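Local coordinates for protein 2-aminomuconic 6-semialdehyde dehydrogenase (Pseudomonas sp., PDB 7BZV) that probably oxidises 2-aminomuconate 6-semialdehyde with NAD+ in the meta-cleavage breakdown of 2-aminophenol, and needs its tetrameric assembly to bind that cofactor, at residues Leu144-Val149 / Ala173-Pro178; Ile224-Phe229 / Val247-Phe252; Pro178-Pro183 / His207-Asn212; Ile72-Glu77 / Asn109-Ala114. All coordinates share one frame; numbering follows the deposited sequence.

How the contacts relate
The four contacts illustrate how a nucleotide-binding domain of the aldehyde dehydrogenase family is built from sheet to helical cover. Contacts 1 and 2 are parallel strand pairs of one sheet, their centres about 9 Å apart. Strands 134-150 and 226-230 join them edge to edge, as in the probable hydrogen bond from S225 N to V146 O, 2.7 Å. Contact 3 shares P178 with contact 1, centres about 15 Å apart, and lies in loops following two strands, where cofactors usually bind in Rossmann-type folds. Contact 4 pairs two helices, its centre about 18 Å from that of contact 1; helix 156-169, the crossover of contact 1, touches both.

Contact 1 (Leu144-Val149 / Ala173-Pro178); sequences LGVVGV and AVVVKP
The carbonyl oxygen of V175 is approached by two donors from segment 144-149: the N-H of V149, with V149 N to V175 O at 2.8 Å, and the CA-H of G148. V149 O is met in the same way, by K177 N at 2.8 Å and by the CA-H of V176. V147 N reaches A173 O at 3.0 Å and V175 N returns to V147 O, while A173 N closes on G145 O at 3.1 Å. This is the parallel pairing of a beta-alpha-beta crossover, strand 134-150, helix 156-169 and strand 173-177, within the Rossmann-like domain of aldehyde dehydrogenases. Helix 156-169 lies against the face bearing V149, V174 and V176. There V149 and V176 run alongside each other in one direction, and V176 CG2, anti to its own carbonyl carbon, rests on V149 CB at 3.6 Å. On the face of V146 and V175 the side chains cross obliquely, V146 CG1 meeting V175 CG2 at 3.7 Å, and helix 214-220 also packs on V175. G145 adopts backbone angles (149°, -115°) at which a CB would collide with the carbonyl oxygen of L144, so the position calls for glycine.

Contact 2 (Ile224-Phe229 / Val247-Phe252); sequences ISAITF and VKPVSF. With SO4 (sulfate ion), chain H.
K248 sends its CG anti to the carbonyl carbon (chi1 -51°), bends at chi2 and then runs extended, which carries its ammonium to the I224 carbonyl. The bond from K248 NZ to I224 O, 2.9 Å, is weak, and the stronger partner of the nitrogen is the carbonyl of P222. A sulfate, probably from the crystallisation liquor, sits nearby: its O4 is 3.2 Å from K248 NZ, and S225 OG donates to its O1 at 3.3 Å while also bonding to V146 N. An alanine in place of K248 would probably leave the I224 and P222 carbonyls without their cationic mate. Further along, I227 N meets P249 O at 3.1 Å, S251 N meets I227 O, and F229 N meets S251 O at 3.1 Å, forming the parallel pair of the crossover strand 226-230, helix 233-244, strand 250-253. F229, its CG anti to the backbone N, and F252 point to the same face, and F252 CD1 lies at the edge of the F229 ring, 3.9 Å from F229 CB. Beyond F252 comes V247 of a second subunit, and M240 of that subunit packs on V250. On the other face, T228 OG1 is hydrogen-bonded to Y475 and K163.

Contact 3 (Pro178-Pro183 / His207-Asn212); sequences PSEDTP and HGFGPN
H207 CE1 lies against two prolines, 3.4 Å from both P178 CG and P183 CB. The P178 and H207 side chains cross at about a right angle, and a water lies in the imidazole plane. It is 2.9 Å from H207 ND1, donates to P178 O at 3.0 Å and accepts from G208 N, tying the loops together. E180 CG sits in the crowded position between backbone N and carbonyl carbon (chi1 51°), which brings the carboxylate across the edge of F209, with E180 OE2 3.4 Å from F209 CD2 and the planes 73° apart. An alanine here would take the carboxylate from that edge and probably leave K177 without its long, weak ion-pair partner. Both loops follow parallel strands of the Rossmann-like domain; K177 and E180 match the lysine and glutamate that hold the NAD adenine ribose in relatives, so E180 probably lies at the cofactor site. S179 OG accepts from D181 N, an ST turn, and T187 holds H207 NE2. D181 OD2 and, weakly, E180 OE2 bind a glycerol, probably from the crystallisation liquor. E180 OE1 and G208 O, two acceptors 3.5 Å apart, probably repel each other, which nearby K177 would partly offset.

Contact 4 (Ile72-Glu77 / Asn109-Ala114); sequences IANEME and NFRNFA
I72 and F110 meet squarely over a ring face: the CG2 methyl of I72, placed anti to its backbone N, stands 3.7 Å above the centroid of the F110 ring and only 5° off its normal, a CH-pi contact. M76, one helical turn later, comes to the same ring obliquely, its SD 3.7 Å from F110 CD2 in a Met-aromatic contact. A73 lies between these apolar contacts and a polar cluster, its CB 3.9 Å from F110 CB and also against the aliphatic CG of R111. From there the R111 side chain extends straight to its NE and turns its guanidinium edge to segment 72-77. R111 NH2 to E77 OE1, 2.9 Å, and R111 NH1 to E77 OE2, 3.0 Å, form an end-on, two-nitrogen salt bridge; each oxygen is met from above the carboxylate plane, with the two planes 53° apart. R111 NH2 also donates to N74 OD1 at 3.0 Å, in the carbonyl plane of that amide, and a water bridges N74 OD1 to R111 NE. Together these probably fix the rotation of the guanidinium on the more solvent-exposed side, where N74 and E77 lie. Helix 156-169 also packs on F110 and M76. Helices 62-78 and 95-119 run nearly antiparallel, with segment axes 9.4 Å apart, a pair that, with helix 156-169, forms part of the helical cover of the Rossmann-like domain.

Contact 1 (Leu144-Val149 / Ala173-Pro178)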
loop_
_atom_site.group_PDB
_atom_site.type_symbol
_atom_site.label_atom_id
_atom_site.label_comp_id
_atom_site.label_asym_id
_atom_site.label_seq_id
_atom_site.Cartn_x
_atom_site.Cartn_y
_atom_site.Cartn_z
ATOM N N LEU B 144 -13.207 -12.672 13.324
ATOM C CA LEU B 144 -14.366 -12.122 14.007
ATOM C C LEU B 144 -14.959 -13.133 14.970
ATOM O O LEU B 144 -15.302 -12.794 16.107
ATOM C CB LEU B 144 -15.416 -11.736 12.989
ATOM C CG LEU B 144 -15.113 -10.468 12.175
ATOM C CD1 LEU B 144 -16.189 -10.350 11.109
ATOM C CD2 LEU B 144 -15.053 -9.203 13.011
ATOM N N GLY B 145 -15.090 -14.372 14.523
ATOM C CA GLY B 145 -15.737 -15.407 15.305
ATOM C C GLY B 145 -16.402 -16.377 14.358
ATOM O O GLY B 145 -15.736 -17.102 13.619
ATOM N N VAL B 146 -17.721 -16.426 14.416
ATOM C CA VAL B 146 -18.547 -17.287 13.592
ATOM C C VAL B 146 -19.293 -16.341 12.672
ATOM O O VAL B 146 -20.002 -15.444 13.149
ATOM C CB VAL B 146 -19.516 -18.134 14.433
ATOM C CG1 VAL B 146 -20.344 -19.033 13.553
ATOM C CG2 VAL B 146 -18.740 -18.956 15.522
ATOM N N VAL B 147 -19.077 -16.489 11.369
ATOM C CA VAL B 147 -19.696 -15.658 10.341
ATOM C C VAL B 147 -20.913 -16.381 9.781
ATOM O O VAL B 147 -20.818 -17.536 9.345
ATOM C CB VAL B 147 -18.676 -15.342 9.236
ATOM C CG1 VAL B 147 -19.350 -14.658 8.047
ATOM C CG2 VAL B 147 -17.557 -14.501 9.802
ATOM N N GLY B 148 -22.067 -15.717 9.797
ATOM C CA GLY B 148 -23.258 -16.262 9.167
ATOM C C GLY B 148 -23.315 -15.888 7.689
ATOM O O GLY B 148 -23.156 -14.720 7.334
ATOM N N VAL B 149 -23.504 -16.895 6.836
ATOM C CA VAL B 149 -23.483 -16.730 5.375
ATOM C C VAL B 149 -24.848 -17.141 4.832
ATOM O O VAL B 149 -25.224 -18.314 4.887
ATOM C CB VAL B 149 -22.368 -17.552 4.703
ATOM C CG1 VAL B 149 -22.421 -17.360 3.192
ATOM C CG2 VAL B 149 -20.980 -17.193 5.242
ATOM N N ALA B 173 -14.906 -19.461 11.761
ATOM C CA ALA B 173 -15.798 -20.560 11.416
ATOM C C ALA B 173 -16.998 -19.973 10.692
ATOM O O ALA B 173 -17.294 -18.787 10.842
ATOM C CB ALA B 173 -16.282 -21.321 12.656
ATOM N N VAL B 174 -17.708 -20.795 9.915
ATOM C CA VAL B 174 -18.868 -20.281 9.204
ATOM C C VAL B 174 -20.094 -21.141 9.476
ATOM O O VAL B 174 -19.998 -22.345 9.727
ATOM C CB VAL B 174 -18.654 -20.137 7.662
ATOM C CG1 VAL B 174 -17.544 -19.183 7.396
ATOM C CG2 VAL B 174 -18.398 -21.468 6.993
ATOM N N VAL B 175 -21.248 -20.480 9.477
ATOM C CA VAL B 175 -22.558 -21.130 9.427
ATOM C C VAL B 175 -23.249 -20.629 8.176
ATOM O O VAL B 175 -23.539 -19.431 8.064
ATOM C CB VAL B 175 -23.407 -20.844 10.671
ATOM C CG1 VAL B 175 -24.737 -21.554 10.555
ATOM C CG2 VAL B 175 -22.678 -21.321 11.911
ATOM N N VAL B 176 -23.528 -21.547 7.256
ATOM C CA VAL B 176 -23.880 -21.240 5.873
ATOM C C VAL B 176 -25.280 -21.758 5.625
ATOM O O VAL B 176 -25.569 -22.921 5.935
ATOM C CB VAL B 176 -22.886 -21.910 4.903
ATOM C CG1 VAL B 176 -23.523 -22.193 3.596
ATOM C CG2 VAL B 176 -21.630 -21.065 4.794
ATOM N N LYS B 177 -26.142 -20.910 5.074
ATOM C CA LYS B 177 -27.477 -21.359 4.667
ATOM C C LYS B 177 -27.684 -21.085 3.190
ATOM O O LYS B 177 -27.886 -19.914 2.808
ATOM C CB LYS B 177 -28.585 -20.675 5.460
ATOM C CG LYS B 177 -29.988 -21.318 5.173
ATOM C CD LYS B 177 -31.076 -20.253 4.935
ATOM C CE LYS B 177 -31.657 -20.244 3.513
ATOM N NZ LYS B 177 -32.703 -19.191 3.351
ATOM N N PRO B 178 -27.636 -22.086 2.324
ATOM C CA PRO B 178 -27.865 -21.838 0.894
ATOM C C PRO B 178 -29.352 -21.633 0.643
ATOM O O PRO B 178 -30.200 -21.986 1.465
ATOM C CB PRO B 178 -27.374 -23.121 0.222
ATOM C CG PRO B 178 -27.725 -24.227 1.312
ATOM C CD PRO B 178 -27.453 -23.527 2.629
#

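Contact 2 (Ile224-Phe229 / Val247-Phe252)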
loop_
_atom_site.group_PDB
_atom_site.type_symbol
_atom_site.label_atom_id
_atom_site.label_comp_id
_atom_site.label_asym_id
_atom_site.label_seq_id
_atom_site.Cartn_x
_atom_site.Cartn_y
_atom_site.Cartn_z
ATOM N N ILE B 224 -23.609 -14.855 16.812
ATOM C CA ILE B 224 -23.043 -14.659 15.486
ATOM C C ILE B 224 -22.122 -13.441 15.514
ATOM O O ILE B 224 -22.385 -12.448 16.201
ATOM C CB ILE B 224 -24.178 -14.502 14.466
ATOM C CG1 ILE B 224 -23.801 -15.152 13.125
ATOM C CG2 ILE B 224 -24.514 -13.043 14.307
ATOM C CD1 ILE B 224 -23.687 -16.666 13.176
ATOM N N SER B 225 -21.026 -13.506 14.777
ATOM C CA SER B 225 -20.008 -12.458 14.860
ATOM C C SER B 225 -20.099 -11.472 13.708
ATOM O O SER B 225 -19.576 -10.349 13.802
ATOM C CB SER B 225 -18.609 -13.082 14.910
ATOM O OG SER B 225 -18.510 -14.073 15.932
ATOM N N ALA B 226 -20.758 -11.869 12.634
ATOM C CA ALA B 226 -20.935 -11.023 11.468
ATOM C C ALA B 226 -21.929 -11.740 10.585
ATOM O O ALA B 226 -22.131 -12.956 10.711
ATOM C CB ALA B 226 -19.612 -10.767 10.733
ATOM N N ILE B 227 -22.589 -10.974 9.723
ATOM C CA ILE B 227 -23.584 -11.530 8.812
ATOM C C ILE B 227 -23.275 -11.000 7.432
ATOM O O ILE B 227 -23.181 -9.782 7.240
ATOM C CB ILE B 227 -25.038 -11.183 9.176
ATOM C CG1 ILE B 227 -25.378 -11.575 10.609
ATOM C CG2 ILE B 227 -25.995 -11.896 8.219
ATOM C CD1 ILE B 227 -26.507 -10.733 11.204
ATOM N N THR B 228 -23.100 -11.906 6.485
ATOM C CA THR B 228 -22.890 -11.557 5.096
ATOM C C THR B 228 -24.098 -12.055 4.320
ATOM O O THR B 228 -24.563 -13.179 4.541
ATOM C CB THR B 228 -21.587 -12.164 4.551
ATOM O OG1 THR B 228 -21.197 -11.449 3.359
ATOM C CG2 THR B 228 -21.766 -13.655 4.278
ATOM N N PHE B 229 -24.605 -11.230 3.409
ATOM C CA PHE B 229 -25.848 -11.562 2.719
ATOM C C PHE B 229 -25.833 -10.958 1.322
ATOM O O PHE B 229 -25.452 -9.796 1.145
ATOM C CB PHE B 229 -27.075 -11.058 3.495
ATOM C CG PHE B 229 -28.364 -11.117 2.705
ATOM C CD1 PHE B 229 -29.064 -12.304 2.586
ATOM C CD2 PHE B 229 -28.867 -9.983 2.074
ATOM C CE1 PHE B 229 -30.236 -12.358 1.858
ATOM C CE2 PHE B 229 -30.047 -10.032 1.352
ATOM C CZ PHE B 229 -30.731 -11.217 1.239
ATOM N N VAL B 247 -25.158 -4.924 17.451
ATOM C CA VAL B 247 -24.363 -4.123 16.518
ATOM C C VAL B 247 -23.383 -4.948 15.698
ATOM O O VAL B 247 -22.198 -4.607 15.591
ATOM C CB VAL B 247 -23.652 -2.941 17.221
ATOM C CG1 VAL B 247 -24.633 -1.746 17.417
ATOM C CG2 VAL B 247 -23.082 -3.327 18.574
ATOM N N LYS B 248 -23.889 -6.034 15.095
ATOM C CA LYS B 248 -23.088 -6.948 14.301
ATOM C C LYS B 248 -22.657 -6.309 12.990
ATOM O O LYS B 248 -23.460 -5.619 12.359
ATOM C CB LYS B 248 -23.872 -8.220 13.988
ATOM C CG LYS B 248 -24.511 -8.880 15.220
ATOM C CD LYS B 248 -23.463 -9.303 16.209
ATOM C CE LYS B 248 -24.055 -10.259 17.265
ATOM N NZ LYS B 248 -23.030 -10.579 18.284
ATOM N N PRO B 249 -21.410 -6.526 12.562
ATOM C CA PRO B 249 -21.000 -6.067 11.224
ATOM C C PRO B 249 -21.787 -6.774 10.133
ATOM O O PRO B 249 -21.991 -7.983 10.190
ATOM C CB PRO B 249 -19.509 -6.435 11.141
ATOM C CG PRO B 249 -19.091 -6.883 12.473
ATOM C CD PRO B 249 -20.321 -7.194 13.300
ATOM N N VAL B 250 -22.182 -6.031 9.097
ATOM C CA VAL B 250 -22.958 -6.579 7.996
ATOM C C VAL B 250 -22.268 -6.195 6.689
ATOM O O VAL B 250 -21.724 -5.090 6.559
ATOM C CB VAL B 250 -24.427 -6.094 7.980
ATOM C CG1 VAL B 250 -25.209 -6.665 9.178
ATOM C CG2 VAL B 250 -24.506 -4.557 7.944
ATOM N N SER B 251 -22.274 -7.113 5.735
ATOM C CA SER B 251 -21.718 -6.879 4.408
ATOM C C SER B 251 -22.782 -7.347 3.430
ATOM O O SER B 251 -23.134 -8.532 3.435
ATOM C CB SER B 251 -20.412 -7.650 4.198
ATOM O OG SER B 251 -19.961 -7.517 2.863
ATOM N N PHE B 252 -23.309 -6.430 2.610
ATOM C CA PHE B 252 -24.491 -6.678 1.781
ATOM C C PHE B 252 -24.187 -6.410 0.308
ATOM O O PHE B 252 -23.532 -5.417 -0.014
ATOM C CB PHE B 252 -25.650 -5.758 2.146
ATOM C CG PHE B 252 -26.274 -6.018 3.498
ATOM C CD1 PHE B 252 -26.252 -7.278 4.069
ATOM C CD2 PHE B 252 -26.902 -4.989 4.171
ATOM C CE1 PHE B 252 -26.869 -7.509 5.302
ATOM C CE2 PHE B 252 -27.505 -5.204 5.396
ATOM C CZ PHE B 252 -27.494 -6.469 5.959
HETATM S S SO4 H . -19.314 -11.654 19.222
HETATM O O1 SO4 H . -18.497 -12.837 18.976
HETATM O O2 SO4 H . -19.532 -10.928 17.980
HETATM O O3 SO4 H . -18.640 -10.769 20.166
HETATM O O4 SO4 H . -20.597 -12.078 19.775
#

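Contact 3 (Pro178-Pro183 / His207-Asn212)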
loop_
_atom_site.group_PDB
_atom_site.type_symbol
_atom_site.label_atom_id
_atom_site.label_comp_id
_atom_site.label_asym_id
_atom_site.label_seq_id
_atom_site.Cartn_x
_atom_site.Cartn_y
_atom_site.Cartn_z
ATOM N N PRO B 178 -27.636 -22.086 2.324
ATOM C CA PRO B 178 -27.865 -21.838 0.894
ATOM C C PRO B 178 -29.352 -21.633 0.643
ATOM O O PRO B 178 -30.200 -21.986 1.465
ATOM C CB PRO B 178 -27.374 -23.121 0.222
ATOM C CG PRO B 178 -27.725 -24.227 1.312
ATOM C CD PRO B 178 -27.453 -23.527 2.629
ATOM N N SER B 179 -29.660 -21.050 -0.512
ATOM C CA SER B 179 -31.055 -20.870 -0.888
ATOM C C SER B 179 -31.779 -22.211 -0.879
ATOM O O SER B 179 -31.242 -23.228 -1.333
ATOM C CB SER B 179 -31.162 -20.266 -2.281
ATOM O OG SER B 179 -32.495 -20.385 -2.757
ATOM N N GLU B 180 -33.035 -22.194 -0.417
ATOM C CA GLU B 180 -33.874 -23.389 -0.477
ATOM C C GLU B 180 -33.940 -23.953 -1.889
ATOM O O GLU B 180 -34.104 -25.166 -2.071
ATOM C CB GLU B 180 -35.308 -23.080 0.031
ATOM C CG GLU B 180 -36.000 -21.849 -0.601
ATOM C CD GLU B 180 -35.833 -20.567 0.221
ATOM O OE1 GLU B 180 -34.701 -20.262 0.693
ATOM O OE2 GLU B 180 -36.841 -19.847 0.383
ATOM N N ASP B 181 -33.818 -23.098 -2.907
ATOM C CA ASP B 181 -33.880 -23.608 -4.268
ATOM C C ASP B 181 -32.581 -24.249 -4.723
ATOM O O ASP B 181 -32.579 -24.989 -5.715
ATOM C CB ASP B 181 -34.201 -22.494 -5.261
ATOM C CG ASP B 181 -35.642 -22.120 -5.260
ATOM O OD1 ASP B 181 -36.460 -22.817 -5.880
ATOM O OD2 ASP B 181 -35.951 -21.110 -4.627
ATOM N N THR B 182 -31.462 -23.938 -4.080
ATOM C CA THR B 182 -30.164 -24.346 -4.603
ATOM C C THR B 182 -29.322 -24.922 -3.474
ATOM O O THR B 182 -28.281 -24.373 -3.113
ATOM C CB THR B 182 -29.495 -23.164 -5.315
ATOM O OG1 THR B 182 -29.436 -22.015 -4.450
ATOM C CG2 THR B 182 -30.316 -22.794 -6.503
ATOM N N PRO B 183 -29.735 -26.074 -2.923
ATOM C CA PRO B 183 -28.982 -26.674 -1.802
ATOM C C PRO B 183 -27.760 -27.488 -2.202
ATOM O O PRO B 183 -26.911 -27.776 -1.340
ATOM C CB PRO B 183 -30.028 -27.583 -1.137
ATOM C CG PRO B 183 -30.921 -28.019 -2.336
ATOM C CD PRO B 183 -31.017 -26.777 -3.185
ATOM N N HIS B 207 -29.772 -25.972 6.346
ATOM C CA HIS B 207 -30.710 -25.733 5.262
ATOM C C HIS B 207 -32.018 -25.103 5.750
ATOM O O HIS B 207 -32.429 -25.246 6.911
ATOM C CB HIS B 207 -31.027 -27.033 4.537
ATOM C CG HIS B 207 -29.924 -27.520 3.658
ATOM N ND1 HIS B 207 -29.518 -26.838 2.530
ATOM C CD2 HIS B 207 -29.138 -28.620 3.735
ATOM C CE1 HIS B 207 -28.536 -27.502 1.946
ATOM N NE2 HIS B 207 -28.286 -28.587 2.658
ATOM N N GLY B 208 -32.666 -24.387 4.848
ATOM C CA GLY B 208 -34.045 -23.993 5.065
ATOM C C GLY B 208 -34.408 -22.763 4.258
ATOM O O GLY B 208 -33.839 -22.511 3.195
ATOM N N PHE B 209 -35.342 -22.002 4.813
ATOM C CA PHE B 209 -35.882 -20.798 4.212
ATOM C C PHE B 209 -35.362 -19.582 4.971
ATOM O O PHE B 209 -34.407 -19.671 5.751
ATOM C CB PHE B 209 -37.410 -20.897 4.195
ATOM C CG PHE B 209 -37.909 -22.186 3.619
ATOM C CD1 PHE B 209 -37.996 -23.331 4.401
ATOM C CD2 PHE B 209 -38.267 -22.260 2.281
ATOM C CE1 PHE B 209 -38.450 -24.531 3.860
ATOM C CE2 PHE B 209 -38.721 -23.452 1.735
ATOM C CZ PHE B 209 -38.806 -24.587 2.523
ATOM N N GLY B 210 -35.977 -18.432 4.724
ATOM C CA GLY B 210 -35.574 -17.212 5.377
ATOM C C GLY B 210 -36.392 -16.926 6.619
ATOM O O GLY B 210 -35.964 -17.192 7.753
ATOM N N PRO B 211 -37.595 -16.379 6.422
ATOM C CA PRO B 211 -38.460 -16.067 7.567
ATOM C C PRO B 211 -38.856 -17.335 8.302
ATOM O O PRO B 211 -39.185 -18.354 7.686
ATOM C CB PRO B 211 -39.674 -15.388 6.922
ATOM C CG PRO B 211 -39.733 -15.991 5.530
ATOM C CD PRO B 211 -38.278 -16.163 5.132
ATOM N N ASN B 212 -38.806 -17.263 9.632
ATOM C CA ASN B 212 -39.187 -18.378 10.499
ATOM C C ASN B 212 -38.424 -19.649 10.148
ATOM O O ASN B 212 -38.958 -20.758 10.279
ATOM C CB ASN B 212 -40.700 -18.640 10.447
ATOM C CG ASN B 212 -41.527 -17.413 10.816
ATOM O OD1 ASN B 212 -41.547 -16.988 11.972
ATOM N ND2 ASN B 212 -42.214 -16.844 9.835
HETATM O O HOH W 1 -31.325 -24.628 2.172
#

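Contact 4 (Ile72-Glu77 / Asn109-Ala114)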
loop_
_atom_site.group_PDB
_atom_site.type_symbol
_atom_site.label_atom_id
_atom_site.label_comp_id
_atom_site.label_asym_id
_atom_site.label_seq_id
_atom_site.Cartn_x
_atom_site.Cartn_y
_atom_site.Cartn_z
ATOM N N ILE B 72 -8.807 -27.106 -0.409
ATOM C CA ILE B 72 -10.229 -27.043 -0.730
ATOM C C ILE B 72 -10.438 -26.862 -2.228
ATOM O O ILE B 72 -11.238 -27.571 -2.854
ATOM C CB ILE B 72 -10.920 -25.917 0.060
ATOM C CG1 ILE B 72 -11.044 -26.308 1.529
ATOM C CG2 ILE B 72 -12.278 -25.594 -0.587
ATOM C CD1 ILE B 72 -11.321 -25.121 2.498
ATOM N N ALA B 73 -9.750 -25.885 -2.817
ATOM C CA ALA B 73 -9.911 -25.642 -4.241
ATOM C C ALA B 73 -9.497 -26.862 -5.065
ATOM O O ALA B 73 -10.155 -27.195 -6.053
ATOM C CB ALA B 73 -9.098 -24.420 -4.667
ATOM N N ASN B 74 -8.391 -27.518 -4.699
ATOM C CA ASN B 74 -7.955 -28.689 -5.455
ATOM C C ASN B 74 -9.001 -29.799 -5.394
ATOM O O ASN B 74 -9.260 -30.469 -6.395
ATOM C CB ASN B 74 -6.620 -29.207 -4.920
ATOM C CG ASN B 74 -5.421 -28.319 -5.305
ATOM O OD1 ASN B 74 -5.489 -27.485 -6.209
ATOM N ND2 ASN B 74 -4.332 -28.481 -4.573
ATOM N N GLU B 75 -9.617 -30.010 -4.222
ATOM C CA GLU B 75 -10.633 -31.050 -4.114
ATOM C C GLU B 75 -11.890 -30.670 -4.891
ATOM O O GLU B 75 -12.490 -31.523 -5.550
ATOM C CB GLU B 75 -10.943 -31.326 -2.646
ATOM C CG GLU B 75 -12.094 -32.289 -2.410
ATOM C CD GLU B 75 -11.832 -33.709 -2.905
ATOM O OE1 GLU B 75 -10.800 -33.963 -3.564
ATOM O OE2 GLU B 75 -12.681 -34.578 -2.642
ATOM N N MET B 76 -12.293 -29.394 -4.853
ATOM C CA MET B 76 -13.387 -28.950 -5.717
ATOM C C MET B 76 -13.084 -29.230 -7.181
ATOM O O MET B 76 -13.966 -29.649 -7.940
ATOM C CB MET B 76 -13.651 -27.455 -5.531
ATOM C CG MET B 76 -14.224 -27.106 -4.156
ATOM S SD MET B 76 -14.406 -25.316 -3.967
ATOM C CE MET B 76 -15.722 -24.945 -5.137
ATOM N N GLU B 77 -11.860 -28.941 -7.616
ATOM C CA GLU B 77 -11.522 -29.187 -9.012
ATOM C C GLU B 77 -11.599 -30.678 -9.337
ATOM O O GLU B 77 -12.125 -31.065 -10.381
ATOM C CB GLU B 77 -10.136 -28.647 -9.299
ATOM C CG GLU B 77 -9.800 -28.471 -10.763
ATOM C CD GLU B 77 -8.693 -27.451 -10.911
ATOM O OE1 GLU B 77 -7.581 -27.774 -10.445
ATOM O OE2 GLU B 77 -8.942 -26.334 -11.432
ATOM N N ASN B 109 -12.368 -18.502 -6.391
ATOM C CA ASN B 109 -12.475 -17.715 -5.163
ATOM C C ASN B 109 -11.521 -18.222 -4.098
ATOM O O ASN B 109 -10.882 -17.429 -3.387
ATOM C CB ASN B 109 -13.909 -17.717 -4.630
ATOM C CG ASN B 109 -14.814 -16.793 -5.439
ATOM O OD1 ASN B 109 -14.344 -15.826 -6.002
ATOM N ND2 ASN B 109 -16.096 -17.109 -5.517
ATOM N N PHE B 110 -11.437 -19.536 -3.931
ATOM C CA PHE B 110 -10.556 -20.046 -2.892
ATOM C C PHE B 110 -9.089 -19.814 -3.236
ATOM O O PHE B 110 -8.291 -19.477 -2.354
ATOM C CB PHE B 110 -10.843 -21.503 -2.682
ATOM C CG PHE B 110 -12.033 -21.768 -1.827
ATOM C CD1 PHE B 110 -11.970 -21.588 -0.456
ATOM C CD2 PHE B 110 -13.215 -22.227 -2.387
ATOM C CE1 PHE B 110 -13.059 -21.860 0.346
ATOM C CE2 PHE B 110 -14.314 -22.521 -1.582
ATOM C CZ PHE B 110 -14.235 -22.339 -0.215
ATOM N N ARG B 111 -8.715 -19.979 -4.507
ATOM C CA ARG B 111 -7.316 -19.744 -4.882
ATOM C C ARG B 111 -6.946 -18.274 -4.785
ATOM O O ARG B 111 -5.837 -17.930 -4.349
ATOM C CB ARG B 111 -7.049 -20.254 -6.304
ATOM C CG ARG B 111 -7.106 -21.744 -6.365
ATOM C CD ARG B 111 -6.794 -22.374 -7.730
ATOM N NE ARG B 111 -6.770 -23.817 -7.560
ATOM C CZ ARG B 111 -7.205 -24.702 -8.465
ATOM N NH1 ARG B 111 -7.693 -24.303 -9.627
ATOM N NH2 ARG B 111 -7.125 -25.988 -8.194
ATOM N N ASN B 112 -7.828 -17.385 -5.233
ATOM C CA ASN B 112 -7.522 -15.963 -5.180
ATOM C C ASN B 112 -7.317 -15.487 -3.737
ATOM O O ASN B 112 -6.432 -14.671 -3.464
ATOM C CB ASN B 112 -8.642 -15.156 -5.835
ATOM C CG ASN B 112 -8.739 -15.365 -7.383
ATOM O OD1 ASN B 112 -9.623 -14.804 -8.034
ATOM N ND2 ASN B 112 -7.844 -16.168 -7.949
ATOM N N PHE B 113 -8.225 -15.844 -2.833
ATOM C CA PHE B 113 -8.045 -15.400 -1.448
ATOM C C PHE B 113 -6.890 -16.112 -0.772
ATOM O O PHE B 113 -6.314 -15.562 0.173
ATOM C CB PHE B 113 -9.365 -15.538 -0.651
ATOM C CG PHE B 113 -10.312 -14.427 -0.956
ATOM C CD1 PHE B 113 -10.000 -13.144 -0.558
ATOM C CD2 PHE B 113 -11.424 -14.632 -1.754
ATOM C CE1 PHE B 113 -10.798 -12.074 -0.898
ATOM C CE2 PHE B 113 -12.245 -13.554 -2.108
ATOM C CZ PHE B 113 -11.925 -12.280 -1.679
ATOM N N ALA B 114 -6.525 -17.315 -1.212
ATOM C CA ALA B 114 -5.284 -17.882 -0.700
ATOM C C ALA B 114 -4.084 -16.979 -1.031
ATOM O O ALA B 114 -3.229 -16.726 -0.170
ATOM C CB ALA B 114 -5.095 -19.286 -1.264
HETATM O O HOH W 2 -5.432 -24.818 -5.213
#